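Local coordinates for protein glycerate 2-kinase (Pyrococcus horikoshii, PDB 1X3L) that catalyses the ATP-dependent, magnesium-supported phosphorylation of D-glycerate to 2-phosphoglycerate, and also accepts other nucleotides or pyrophosphate as phosphate donor, at residues G178-K183 against E250-E255; T210-T215 against K254-N259; G295-A300 against T330-E335; P343-A348 against H403-A408. All blocks are in the same frame, centred on the assembly; numbering follows the deposited sequence.

Contact 1: residues G178-K183 against E250-E255; sequences GGKLAK and EETLKE
In the turn that leads into the short helix 180-183, Gly178 and Gly179 lie against Thr252 and Leu253 of the loop before strand 260-266. Gly178 O accepts from Leu253 N at 2.9 Å, and Leu253 CB rests 3.8 Å from Gly179 CA. Both glycines have positive phi, and a CB on either would clash, with Thr252 CG2 or with Leu253 CB, which explains the residue type.

Lys180 runs extended as far as CE and bends at chi4 (-63°), from where NZ donates hydrogen bonds to Glu250 O and Glu251 O, each 3.2 Å from NZ, which stands above both carbonyl planes. An alanine here would probably leave Glu250 O without this donor and Glu251 O with only a weak bond from Lys183 NZ and one from a water. Strand 260-266 is the edge of the six-stranded parallel sheet, and this helix precedes its neighbour, strand 188-194.

Lys183 NZ forms a weak salt bridge with Glu250 OE1 (3.3 Å), reinforced by a water that accepts from both ammonium groups and donates to OE1. Lys183 CG packs on Leu253 CD1 at 3.9 Å. Glu251 OE2 is hydrogen-bonded to His172, and Thr252 OG1 to Asp213.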
loop_
_atom_site.group_PDB
_atom_site.type_symbol
_atom_site.label_atom_id
_atom_site.label_comp_id
_atom_site.label_asym_id
_atom_site.label_seq_id
_atom_site.Cartn_x
_atom_site.Cartn_y
_atom_site.Cartn_z
ATOM N N GLY A 178 -0.178 -4.210 17.505
ATOM C CA GLY A 178 -1.263 -3.643 18.289
ATOM C C GLY A 178 -0.858 -2.417 19.085
ATOM O O GLY A 178 -1.264 -2.254 20.238
ATOM N N GLY A 179 -0.053 -1.558 18.469
ATOM C CA GLY A 179 0.394 -0.340 19.124
ATOM C C GLY A 179 1.463 -0.516 20.196
ATOM O O GLY A 179 1.927 0.465 20.786
ATOM N N LYS A 180 1.875 -1.756 20.443
ATOM C CA LYS A 180 2.868 -2.012 21.477
ATOM C C LYS A 180 4.246 -1.428 21.202
ATOM O O LYS A 180 4.958 -1.063 22.136
ATOM C CB LYS A 180 2.952 -3.516 21.752
ATOM C CG LYS A 180 1.728 -4.037 22.513
ATOM C CD LYS A 180 1.790 -5.538 22.752
ATOM C CE LYS A 180 0.718 -5.979 23.733
ATOM N NZ LYS A 180 0.918 -5.350 25.081
ATOM N N LEU A 181 4.631 -1.325 19.932
ATOM C CA LEU A 181 5.931 -0.750 19.608
ATOM C C LEU A 181 5.906 0.725 20.019
ATOM O O LEU A 181 6.850 1.227 20.628
ATOM C CB LEU A 181 6.229 -0.873 18.107
ATOM C CG LEU A 181 7.639 -0.475 17.654
ATOM C CD1 LEU A 181 8.659 -1.472 18.206
ATOM C CD2 LEU A 181 7.708 -0.443 16.128
ATOM N N ALA A 182 4.817 1.412 19.693
ATOM C CA ALA A 182 4.685 2.822 20.042
ATOM C C ALA A 182 4.706 3.025 21.559
ATOM O O ALA A 182 5.184 4.048 22.040
ATOM C CB ALA A 182 3.396 3.388 19.460
ATOM N N LYS A 183 4.189 2.057 22.311
ATOM C CA LYS A 183 4.179 2.173 23.769
ATOM C C LYS A 183 5.589 2.123 24.349
ATOM O O LYS A 183 5.808 2.534 25.486
ATOM C CB LYS A 183 3.333 1.062 24.398
ATOM C CG LYS A 183 1.842 1.208 24.173
ATOM C CD LYS A 183 1.056 0.085 24.842
ATOM C CE LYS A 183 1.160 0.140 26.363
ATOM N NZ LYS A 183 0.341 -0.927 27.015
ATOM N N GLU A 250 0.090 -6.464 29.939
ATOM C CA GLU A 250 -0.541 -5.292 29.358
ATOM C C GLU A 250 -1.353 -5.581 28.107
ATOM O O GLU A 250 -1.044 -6.479 27.324
ATOM C CB GLU A 250 0.508 -4.215 29.072
ATOM C CG GLU A 250 1.264 -3.771 30.325
ATOM C CD GLU A 250 2.265 -2.657 30.054
ATOM O OE1 GLU A 250 2.632 -2.450 28.873
ATOM O OE2 GLU A 250 2.692 -1.995 31.028
ATOM N N GLU A 251 -2.411 -4.802 27.946
ATOM C CA GLU A 251 -3.313 -4.910 26.812
ATOM C C GLU A 251 -2.652 -4.198 25.625
ATOM O O GLU A 251 -1.628 -3.530 25.795
ATOM C CB GLU A 251 -4.642 -4.243 27.192
ATOM C CG GLU A 251 -5.697 -4.223 26.116
ATOM C CD GLU A 251 -6.135 -5.606 25.688
ATOM O OE1 GLU A 251 -6.896 -6.271 26.433
ATOM O OE2 GLU A 251 -5.709 -6.024 24.597
ATOM N N THR A 252 -3.204 -4.368 24.424
ATOM C CA THR A 252 -2.661 -3.680 23.254
ATOM C C THR A 252 -3.048 -2.212 23.446
ATOM O O THR A 252 -3.937 -1.908 24.244
ATOM C CB THR A 252 -3.264 -4.223 21.938
ATOM O OG1 THR A 252 -4.682 -4.371 22.081
ATOM C CG2 THR A 252 -2.650 -5.573 21.579
ATOM N N LEU A 253 -2.383 -1.303 22.738
ATOM C CA LEU A 253 -2.659 0.125 22.876
ATOM C C LEU A 253 -4.140 0.463 22.711
ATOM O O LEU A 253 -4.756 0.126 21.700
ATOM C CB LEU A 253 -1.834 0.930 21.863
ATOM C CG LEU A 253 -2.005 2.448 21.967
ATOM C CD1 LEU A 253 -1.575 2.908 23.350
ATOM C CD2 LEU A 253 -1.190 3.147 20.897
ATOM N N LYS A 254 -4.701 1.141 23.707
ATOM C CA LYS A 254 -6.111 1.518 23.689
ATOM C C LYS A 254 -6.327 3.021 23.520
ATOM O O LYS A 254 -7.343 3.447 22.979
ATOM C CB LYS A 254 -6.790 1.055 24.988
ATOM C CG LYS A 254 -6.875 -0.458 25.151
ATOM C CD LYS A 254 -7.962 -1.054 24.264
ATOM C CE LYS A 254 -7.872 -2.571 24.219
ATOM N NZ LYS A 254 -6.627 -3.026 23.523
ATOM N N GLU A 255 -5.364 3.817 23.972
ATOM C CA GLU A 255 -5.472 5.269 23.901
ATOM C C GLU A 255 -4.419 5.900 22.995
ATOM O O GLU A 255 -3.434 5.262 22.626
ATOM C CB GLU A 255 -5.329 5.861 25.305
ATOM C CG GLU A 255 -6.295 5.299 26.337
ATOM C CD GLU A 255 -7.694 5.859 26.193
ATOM O OE1 GLU A 255 -7.863 7.085 26.373
ATOM O OE2 GLU A 255 -8.626 5.079 25.901
HETATM O O HOH W 1 2.221 -2.987 26.070
HETATM O O HOH W 2 -2.182 -0.658 26.531
#

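Contact 2: residues T210-T215 against K254-N259; sequences TVKDPT and KEDLPN. With EDO (1,2-ethanediol), chain D.
Lys254 and Lys212 reach across this contact in opposite senses, each giving its ammonium group to the other segment. The tight part belongs to Lys254. Its chain bends at chi2 (-76°), which turns CD back toward the 210-215 loop, and NZ donates to Asp213 O at 2.7 Å, nearly in line with the carbonyl, and to Thr215 O at 2.9 Å. A third bond, to Thr252 O, and a long ion pair with Glu251 complete its surroundings; a long, flexible lysine suits a place where several carbonyls converge. The acceptor loop is itself shaped by an Asx turn: Asp213 OD1 takes the N-H of Thr215 from above its carboxylate plane and, on its syn lone pair, the hydroxyl of Thr215 OG1, 2.6 Å from OD1.

The other end is more open: Asp256 and Glu255 are exposed, and one salt bridge does the work, Lys212 NZ meeting Asp256 OD1 at 2.8 Å from above the carboxylate plane, although Lys212 CD still passes 3.2 Å from Lys254 O. Asp256 OD1 also accepts from O2 of an ethanediol, probably from the crystallisation liquor, whose O1 accepts from Leu257 N at 2.8 Å. A leucine in place of Lys212 would probably leave the Asp256 carboxylate without its charged mate and less fixed in its rotation.

Both segments are loops, one leading to helix 217-226 and the other to edge strand 260-266. Asp213 and Thr215 also touch helix 163-171, while Thr210 and Leu257 pack on Ala182 of helix 180-183 and Thr210 reaches strand 124-129.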
loop_
_atom_site.group_PDB
_atom_site.type_symbol
_atom_site.label_atom_id
_atom_site.label_comp_id
_atom_site.label_asym_id
_atom_site.label_seq_id
_atom_site.Cartn_x
_atom_site.Cartn_y
_atom_site.Cartn_z
ATOM N N THR A 210 2.047 0.795 15.751
ATOM C CA THR A 210 2.047 2.142 16.333
ATOM C C THR A 210 0.663 2.806 16.372
ATOM O O THR A 210 0.549 4.008 16.628
ATOM C CB THR A 210 3.009 3.096 15.573
ATOM O OG1 THR A 210 2.480 3.378 14.270
ATOM C CG2 THR A 210 4.385 2.464 15.424
ATOM N N VAL A 211 -0.388 2.036 16.110
ATOM C CA VAL A 211 -1.737 2.584 16.149
ATOM C C VAL A 211 -2.576 1.846 17.180
ATOM O O VAL A 211 -2.277 0.707 17.547
ATOM C CB VAL A 211 -2.443 2.490 14.772
ATOM C CG1 VAL A 211 -1.716 3.363 13.754
ATOM C CG2 VAL A 211 -2.486 1.050 14.308
ATOM N N LYS A 212 -3.633 2.494 17.646
ATOM C CA LYS A 212 -4.499 1.883 18.641
ATOM C C LYS A 212 -5.104 0.580 18.148
ATOM O O LYS A 212 -5.252 0.361 16.947
ATOM C CB LYS A 212 -5.623 2.847 19.035
ATOM C CG LYS A 212 -5.134 4.131 19.695
ATOM C CD LYS A 212 -6.290 4.930 20.295
ATOM C CE LYS A 212 -7.234 5.451 19.222
ATOM N NZ LYS A 212 -6.522 6.337 18.253
ATOM N N ASP A 213 -5.429 -0.290 19.098
ATOM C CA ASP A 213 -6.062 -1.572 18.820
ATOM C C ASP A 213 -7.188 -1.734 19.837
ATOM O O ASP A 213 -6.949 -2.041 21.005
ATOM C CB ASP A 213 -5.076 -2.732 18.962
ATOM C CG ASP A 213 -5.779 -4.080 19.023
ATOM O OD1 ASP A 213 -6.867 -4.210 18.418
ATOM O OD2 ASP A 213 -5.251 -5.014 19.665
ATOM N N PRO A 214 -8.437 -1.514 19.400
ATOM C CA PRO A 214 -9.606 -1.633 20.274
ATOM C C PRO A 214 -9.926 -3.051 20.745
ATOM O O PRO A 214 -10.607 -3.220 21.752
ATOM C CB PRO A 214 -10.727 -1.030 19.428
ATOM C CG PRO A 214 -10.322 -1.407 18.043
ATOM C CD PRO A 214 -8.836 -1.101 18.042
ATOM N N THR A 215 -9.447 -4.068 20.033
ATOM C CA THR A 215 -9.729 -5.443 20.440
ATOM C C THR A 215 -9.063 -5.770 21.780
ATOM O O THR A 215 -8.091 -5.123 22.184
ATOM C CB THR A 215 -9.277 -6.464 19.374
ATOM O OG1 THR A 215 -7.850 -6.458 19.267
ATOM C CG2 THR A 215 -9.891 -6.114 18.025
ATOM N N LYS A 254 -4.701 1.141 23.707
ATOM C CA LYS A 254 -6.111 1.518 23.689
ATOM C C LYS A 254 -6.327 3.021 23.520
ATOM O O LYS A 254 -7.343 3.447 22.979
ATOM C CB LYS A 254 -6.790 1.055 24.988
ATOM C CG LYS A 254 -6.875 -0.458 25.151
ATOM C CD LYS A 254 -7.962 -1.054 24.264
ATOM C CE LYS A 254 -7.872 -2.571 24.219
ATOM N NZ LYS A 254 -6.627 -3.026 23.523
ATOM N N GLU A 255 -5.364 3.817 23.972
ATOM C CA GLU A 255 -5.472 5.269 23.901
ATOM C C GLU A 255 -4.419 5.900 22.995
ATOM O O GLU A 255 -3.434 5.262 22.626
ATOM C CB GLU A 255 -5.329 5.861 25.305
ATOM C CG GLU A 255 -6.295 5.299 26.337
ATOM C CD GLU A 255 -7.694 5.859 26.193
ATOM O OE1 GLU A 255 -7.863 7.085 26.373
ATOM O OE2 GLU A 255 -8.626 5.079 25.901
ATOM N N ASP A 256 -4.634 7.166 22.648
ATOM C CA ASP A 256 -3.696 7.899 21.810
ATOM C C ASP A 256 -2.504 8.333 22.652
ATOM O O ASP A 256 -2.655 8.665 23.826
ATOM C CB ASP A 256 -4.364 9.142 21.206
ATOM C CG ASP A 256 -5.236 8.819 20.000
ATOM O OD1 ASP A 256 -4.693 8.319 18.991
ATOM O OD2 ASP A 256 -6.463 9.068 20.062
ATOM N N LEU A 257 -1.320 8.318 22.048
ATOM C CA LEU A 257 -0.098 8.737 22.722
ATOM C C LEU A 257 0.294 10.098 22.148
ATOM O O LEU A 257 0.702 10.202 20.989
ATOM C CB LEU A 257 1.026 7.728 22.477
ATOM C CG LEU A 257 0.827 6.314 23.028
ATOM C CD1 LEU A 257 1.953 5.407 22.557
ATOM C CD2 LEU A 257 0.781 6.371 24.549
ATOM N N PRO A 258 0.175 11.161 22.954
ATOM C CA PRO A 258 0.518 12.516 22.506
ATOM C C PRO A 258 1.928 12.635 21.935
ATOM O O PRO A 258 2.210 13.541 21.153
ATOM C CB PRO A 258 0.339 13.354 23.772
ATOM C CG PRO A 258 -0.749 12.615 24.510
ATOM C CD PRO A 258 -0.317 11.176 24.343
ATOM N N ASN A 259 2.806 11.716 22.323
ATOM C CA ASN A 259 4.191 11.741 21.867
ATOM C C ASN A 259 4.492 10.895 20.620
ATOM O O ASN A 259 5.605 10.936 20.103
ATOM C CB ASN A 259 5.112 11.310 23.010
ATOM C CG ASN A 259 4.841 9.892 23.470
ATOM O OD1 ASN A 259 3.713 9.547 23.830
ATOM N ND2 ASN A 259 5.878 9.061 23.467
HETATM C C1 EDO D . -0.310 6.783 18.774
HETATM O O1 EDO D . -0.478 8.094 19.344
HETATM C C2 EDO D . -1.668 6.191 18.385
HETATM O O2 EDO D . -2.315 7.031 17.423
#

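Contact 3: residues G295-A300 against T330-E335; sequences GEAKDA and TTVTIE
The carboxylate of Glu296 grips Thr333 at two points. OE2 receives the backbone N-H of Thr333 at 2.7 Å on its syn lone pair, in a nearly straight bond (170°), while OE1 receives the Thr333 hydroxyl, OG1, at 2.6 Å. The side chain comes round to this position because CG stands anti to the backbone N (chi1 -163°) and the chain then bends at chi2. A water donates to OE1 and links it to Thr331 OG1. Two oxygens on a jointed stem make glutamate apt here, since one residue can satisfy both the N-H and the hydroxyl of a threonine.

Next to the carboxylate bonds the backbones meet in a single beta bridge. Thr331 N donates to Gly295 O at 2.9 Å and Ala297 N to Thr331 O at 2.8 Å, with Glu296 CA supplying a CH...O contact to the same Thr331 oxygen. Glu296 is also the N-cap residue of helix 297-314, so the bridge ties the start of that helix to the segment that follows strand 322-328. Gly295, at phi 129°, has a backbone shape in which a CB would jam against the preceding carbonyl.

Farther out the contact is apolar and made by small groups. Ala297 CB meets Val332 CG2 at 3.9 Å, and Ala300 CB, one turn along, meets Thr330 CG2 at 3.9 Å. Thr330 also touches Pro343 and Ile347 of helix 343-351.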
loop_
_atom_site.group_PDB
_atom_site.type_symbol
_atom_site.label_atom_id
_atom_site.label_comp_id
_atom_site.label_asym_id
_atom_site.label_seq_id
_atom_site.Cartn_x
_atom_site.Cartn_y
_atom_site.Cartn_z
ATOM N N GLY A 295 -14.366 -3.973 -7.395
ATOM C CA GLY A 295 -15.338 -4.639 -8.245
ATOM C C GLY A 295 -14.701 -5.245 -9.486
ATOM O O GLY A 295 -13.479 -5.250 -9.625
ATOM N N GLU A 296 -15.535 -5.749 -10.388
ATOM C CA GLU A 296 -15.069 -6.386 -11.618
ATOM C C GLU A 296 -14.424 -5.395 -12.588
ATOM O O GLU A 296 -15.023 -4.381 -12.961
ATOM C CB GLU A 296 -16.242 -7.099 -12.306
ATOM C CG GLU A 296 -15.842 -8.127 -13.368
ATOM C CD GLU A 296 -15.042 -9.291 -12.790
ATOM O OE1 GLU A 296 -15.238 -9.620 -11.600
ATOM O OE2 GLU A 296 -14.230 -9.885 -13.525
ATOM N N ALA A 297 -13.197 -5.709 -12.994
ATOM C CA ALA A 297 -12.435 -4.871 -13.914
ATOM C C ALA A 297 -13.183 -4.506 -15.191
ATOM O O ALA A 297 -13.299 -3.328 -15.530
ATOM C CB ALA A 297 -11.118 -5.563 -14.269
ATOM N N LYS A 298 -13.677 -5.516 -15.903
ATOM C CA LYS A 298 -14.401 -5.300 -17.156
ATOM C C LYS A 298 -15.497 -4.246 -17.007
ATOM O O LYS A 298 -15.642 -3.342 -17.836
ATOM C CB LYS A 298 -15.027 -6.618 -17.628
ATOM C CG LYS A 298 -16.026 -6.468 -18.767
ATOM C CD LYS A 298 -16.806 -7.762 -18.980
ATOM C CE LYS A 298 -17.966 -7.574 -19.949
ATOM N NZ LYS A 298 -17.522 -7.244 -21.334
ATOM N N ASP A 299 -16.264 -4.372 -15.935
ATOM C CA ASP A 299 -17.354 -3.455 -15.655
ATOM C C ASP A 299 -16.866 -2.063 -15.251
ATOM O O ASP A 299 -17.501 -1.059 -15.583
ATOM C CB ASP A 299 -18.252 -4.099 -14.600
ATOM C CG ASP A 299 -18.839 -5.422 -15.098
ATOM O OD1 ASP A 299 -19.721 -5.377 -15.981
ATOM O OD2 ASP A 299 -18.401 -6.500 -14.641
ATOM N N ALA A 300 -15.734 -1.991 -14.557
ATOM C CA ALA A 300 -15.188 -0.688 -14.184
ATOM C C ALA A 300 -14.865 0.060 -15.480
ATOM O O ALA A 300 -15.067 1.270 -15.583
ATOM C CB ALA A 300 -13.928 -0.855 -13.334
ATOM N N THR A 330 -9.345 -3.221 -8.763
ATOM C CA THR A 330 -10.416 -4.049 -9.303
ATOM C C THR A 330 -9.926 -5.482 -9.427
ATOM O O THR A 330 -8.749 -5.764 -9.220
ATOM C CB THR A 330 -10.870 -3.570 -10.695
ATOM O OG1 THR A 330 -9.769 -3.654 -11.613
ATOM C CG2 THR A 330 -11.385 -2.135 -10.627
ATOM N N THR A 331 -10.830 -6.386 -9.776
ATOM C CA THR A 331 -10.463 -7.784 -9.913
ATOM C C THR A 331 -11.120 -8.431 -11.123
ATOM O O THR A 331 -12.146 -7.965 -11.622
ATOM C CB THR A 331 -10.867 -8.592 -8.655
ATOM O OG1 THR A 331 -12.261 -8.397 -8.391
ATOM C CG2 THR A 331 -10.068 -8.149 -7.448
ATOM N N VAL A 332 -10.516 -9.512 -11.591
ATOM C CA VAL A 332 -11.051 -10.245 -12.718
ATOM C C VAL A 332 -11.501 -11.609 -12.201
ATOM O O VAL A 332 -10.717 -12.356 -11.614
ATOM C CB VAL A 332 -9.996 -10.434 -13.825
ATOM C CG1 VAL A 332 -10.603 -11.200 -15.001
ATOM C CG2 VAL A 332 -9.482 -9.074 -14.287
ATOM N N THR A 333 -12.776 -11.913 -12.403
ATOM C CA THR A 333 -13.338 -13.185 -11.974
ATOM C C THR A 333 -13.149 -14.190 -13.100
ATOM O O THR A 333 -13.730 -14.042 -14.175
ATOM C CB THR A 333 -14.838 -13.051 -11.671
ATOM O OG1 THR A 333 -15.029 -12.067 -10.650
ATOM C CG2 THR A 333 -15.414 -14.385 -11.204
ATOM N N ILE A 334 -12.330 -15.206 -12.860
ATOM C CA ILE A 334 -12.082 -16.217 -13.878
ATOM C C ILE A 334 -12.669 -17.569 -13.489
ATOM O O ILE A 334 -12.337 -18.124 -12.440
ATOM C CB ILE A 334 -10.573 -16.396 -14.133
ATOM C CG1 ILE A 334 -9.949 -15.055 -14.525
ATOM C CG2 ILE A 334 -10.355 -17.424 -15.244
ATOM C CD1 ILE A 334 -8.447 -15.113 -14.751
ATOM N N GLU A 335 -13.545 -18.087 -14.341
ATOM C CA GLU A 335 -14.176 -19.378 -14.102
ATOM C C GLU A 335 -13.612 -20.356 -15.121
ATOM O O GLU A 335 -14.268 -20.694 -16.107
ATOM C CB GLU A 335 -15.696 -19.269 -14.259
ATOM C CG GLU A 335 -16.458 -20.554 -13.938
ATOM C CD GLU A 335 -16.224 -21.039 -12.516
ATOM O OE1 GLU A 335 -16.466 -20.257 -11.573
ATOM O OE2 GLU A 335 -15.801 -22.203 -12.340
HETATM O O HOH W 3 -14.947 -8.989 -8.893
#

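Contact 4: residues P343-A348 against H403-A408; sequences PNQEIA and HNSYEA
Glu346 meets Ser405 and His403 along the length of its side chain. The chain leaves the helix at CB and makes its first contact at CG, 3.5 Å from Ser405 OG. Beyond CG it is extended (chi2 -164°), which carries CD to the edge of the His403 ring, in its plane. At the tip, OE2 accepts from His403 ND1 at 2.6 Å through its syn lone pair. This bond is almost straight, 175°, and the carboxylate and imidazole planes, 14° apart, are nearly coplanar. OE2 also takes a bond from a water that accepts from Ser405 N at 2.9 Å, linking the carboxylate to the start of helix 405-411. The short, direct bond would probably favour a charged carboxylate, and might raise the proton affinity of the ring.

His403 follows the preceding helix in a Schellman motif, with positive phi, and its ring lies beside Glu346. Gln345 meets Ser405 and Tyr406 instead: its CB is 3.4 Å from Ser405 OG, and its OE1 sits 3.1 Å from Tyr406 CB at the edge of the tyrosine ring. That oxygen is buried with no polar partner in the model, whereas NE2 has a weak bond to Thr374. The small serine is consistent with the close backbone approach, Glu346 and Ser405 having the nearest CA atoms across the contact.

Helix 343-351 touches helix 405-411 here and also meets helix 297-314, where Ala297 and Lys298 touch Glu346. Gln345 and Tyr406 both reach Leu415 of strand 415-416, and Asn344 and Ile347 pack on strand 359-366.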
loop_
_atom_site.group_PDB
_atom_site.type_symbol
_atom_site.label_atom_id
_atom_site.label_comp_id
_atom_site.label_asym_id
_atom_site.label_seq_id
_atom_site.Cartn_x
_atom_site.Cartn_y
_atom_site.Cartn_z
ATOM N N PRO A 343 -6.522 -7.221 -14.348
ATOM C CA PRO A 343 -7.557 -6.213 -14.072
ATOM C C PRO A 343 -7.467 -4.929 -14.901
ATOM O O PRO A 343 -8.369 -4.620 -15.679
ATOM C CB PRO A 343 -7.389 -5.939 -12.577
ATOM C CG PRO A 343 -6.815 -7.230 -12.044
ATOM C CD PRO A 343 -5.807 -7.589 -13.111
ATOM N N ASN A 344 -6.380 -4.184 -14.731
ATOM C CA ASN A 344 -6.222 -2.915 -15.442
ATOM C C ASN A 344 -6.235 -3.092 -16.967
ATOM O O ASN A 344 -6.745 -2.263 -17.710
ATOM C CB ASN A 344 -4.902 -2.286 -15.000
ATOM C CG ASN A 344 -5.044 -1.792 -13.585
ATOM O OD1 ASN A 344 -5.935 -1.014 -13.262
ATOM N ND2 ASN A 344 -4.142 -2.282 -12.718
ATOM N N GLN A 345 -5.699 -4.199 -17.466
ATOM C CA GLN A 345 -5.745 -4.437 -18.901
ATOM C C GLN A 345 -7.200 -4.625 -19.330
ATOM O O GLN A 345 -7.593 -4.192 -20.413
ATOM C CB GLN A 345 -4.933 -5.674 -19.264
ATOM C CG GLN A 345 -3.433 -5.489 -19.062
ATOM C CD GLN A 345 -2.693 -6.805 -19.112
ATOM O OE1 GLN A 345 -2.607 -7.447 -20.161
ATOM N NE2 GLN A 345 -2.169 -7.228 -17.968
ATOM N N GLU A 346 -8.010 -5.258 -18.484
ATOM C CA GLU A 346 -9.410 -5.449 -18.851
ATOM C C GLU A 346 -10.212 -4.154 -18.726
ATOM O O GLU A 346 -11.155 -3.935 -19.478
ATOM C CB GLU A 346 -10.045 -6.586 -18.031
ATOM C CG GLU A 346 -9.784 -7.953 -18.661
ATOM C CD GLU A 346 -10.684 -9.062 -18.128
ATOM O OE1 GLU A 346 -11.810 -8.762 -17.681
ATOM O OE2 GLU A 346 -10.268 -10.243 -18.179
ATOM N N ILE A 347 -9.830 -3.291 -17.789
ATOM C CA ILE A 347 -10.513 -2.009 -17.636
ATOM C C ILE A 347 -10.322 -1.225 -18.933
ATOM O O ILE A 347 -11.282 -0.728 -19.531
ATOM C CB ILE A 347 -9.907 -1.164 -16.494
ATOM C CG1 ILE A 347 -10.313 -1.737 -15.132
ATOM C CG2 ILE A 347 -10.348 0.292 -16.639
ATOM C CD1 ILE A 347 -9.705 -0.985 -13.952
ATOM N N ALA A 348 -9.064 -1.115 -19.351
ATOM C CA ALA A 348 -8.703 -0.390 -20.565
ATOM C C ALA A 348 -9.372 -0.952 -21.815
ATOM O O ALA A 348 -9.979 -0.210 -22.590
ATOM C CB ALA A 348 -7.186 -0.416 -20.749
ATOM N N HIS A 403 -10.890 -13.703 -21.193
ATOM C CA HIS A 403 -9.892 -13.120 -20.300
ATOM C C HIS A 403 -8.503 -13.205 -20.919
ATOM O O HIS A 403 -7.552 -13.693 -20.313
ATOM C CB HIS A 403 -9.925 -13.829 -18.947
ATOM C CG HIS A 403 -11.215 -13.640 -18.212
ATOM N ND1 HIS A 403 -11.664 -12.400 -17.809
ATOM C CD2 HIS A 403 -12.183 -14.522 -17.865
ATOM C CE1 HIS A 403 -12.853 -12.525 -17.247
ATOM N NE2 HIS A 403 -13.191 -13.802 -17.268
ATOM N N ASN A 404 -8.401 -12.704 -22.140
ATOM C CA ASN A 404 -7.156 -12.720 -22.885
ATOM C C ASN A 404 -6.874 -11.291 -23.379
ATOM O O ASN A 404 -6.406 -11.094 -24.504
ATOM C CB ASN A 404 -7.331 -13.690 -24.061
ATOM C CG ASN A 404 -6.024 -14.090 -24.700
ATOM O OD1 ASN A 404 -5.030 -14.332 -24.014
ATOM N ND2 ASN A 404 -6.024 -14.188 -26.024
ATOM N N SER A 405 -7.154 -10.299 -22.530
ATOM C CA SER A 405 -6.962 -8.896 -22.912
ATOM C C SER A 405 -5.514 -8.526 -23.246
ATOM O O SER A 405 -5.277 -7.636 -24.055
ATOM C CB SER A 405 -7.490 -7.960 -21.815
ATOM O OG SER A 405 -6.819 -8.177 -20.585
ATOM N N TYR A 406 -4.552 -9.203 -22.634
ATOM C CA TYR A 406 -3.144 -8.910 -22.911
ATOM C C TYR A 406 -2.843 -9.042 -24.403
ATOM O O TYR A 406 -2.210 -8.170 -24.999
ATOM C CB TYR A 406 -2.234 -9.865 -22.132
ATOM C CG TYR A 406 -0.742 -9.627 -22.338
ATOM C CD1 TYR A 406 -0.012 -8.847 -21.441
ATOM C CD2 TYR A 406 -0.056 -10.215 -23.407
ATOM C CE1 TYR A 406 1.365 -8.664 -21.591
ATOM C CE2 TYR A 406 1.327 -10.035 -23.571
ATOM C CZ TYR A 406 2.026 -9.261 -22.654
ATOM O OH TYR A 406 3.388 -9.091 -22.777
ATOM N N GLU A 407 -3.299 -10.137 -25.004
ATOM C CA GLU A 407 -3.046 -10.383 -26.417
ATOM C C GLU A 407 -3.679 -9.352 -27.345
ATOM O O GLU A 407 -3.126 -9.038 -28.404
ATOM C CB GLU A 407 -3.526 -11.787 -26.795
ATOM C CG GLU A 407 -2.833 -12.908 -26.034
ATOM C CD GLU A 407 -1.323 -12.856 -26.170
ATOM O OE1 GLU A 407 -0.833 -12.738 -27.312
ATOM O OE2 GLU A 407 -0.625 -12.937 -25.138
ATOM N N ALA A 408 -4.837 -8.823 -26.963
ATOM C CA ALA A 408 -5.501 -7.828 -27.800
ATOM C C ALA A 408 -4.766 -6.499 -27.716
ATOM O O ALA A 408 -4.430 -5.902 -28.739
ATOM C CB ALA A 408 -6.959 -7.650 -27.369
HETATM O O HOH W 4 -7.808 -10.412 -19.678
#

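The four contacts form two pairs on opposite sides of the chain's centre. Contacts 1 and 2 share Lys254 and Glu255 and touch through Thr252 OG1 and Asp213 OD2, 2.6 Å apart; both fasten the loop before strand 260-266, mainly through lysines and carbonyl oxygens. Contact 1 is partly buried, contact 2 lies at the surface. Contacts 3 and 4, whose centres are about 10 Å apart, belong to the other half of the protein and meet where Val332 packs on His403 and Glu346. In both a glutamate carboxylate is the acceptor, but contact 3 adds a backbone bridge, while contact 4, the buried one, joins two helices. Centres of contacts 1 and 4 lie about 44 Å apart.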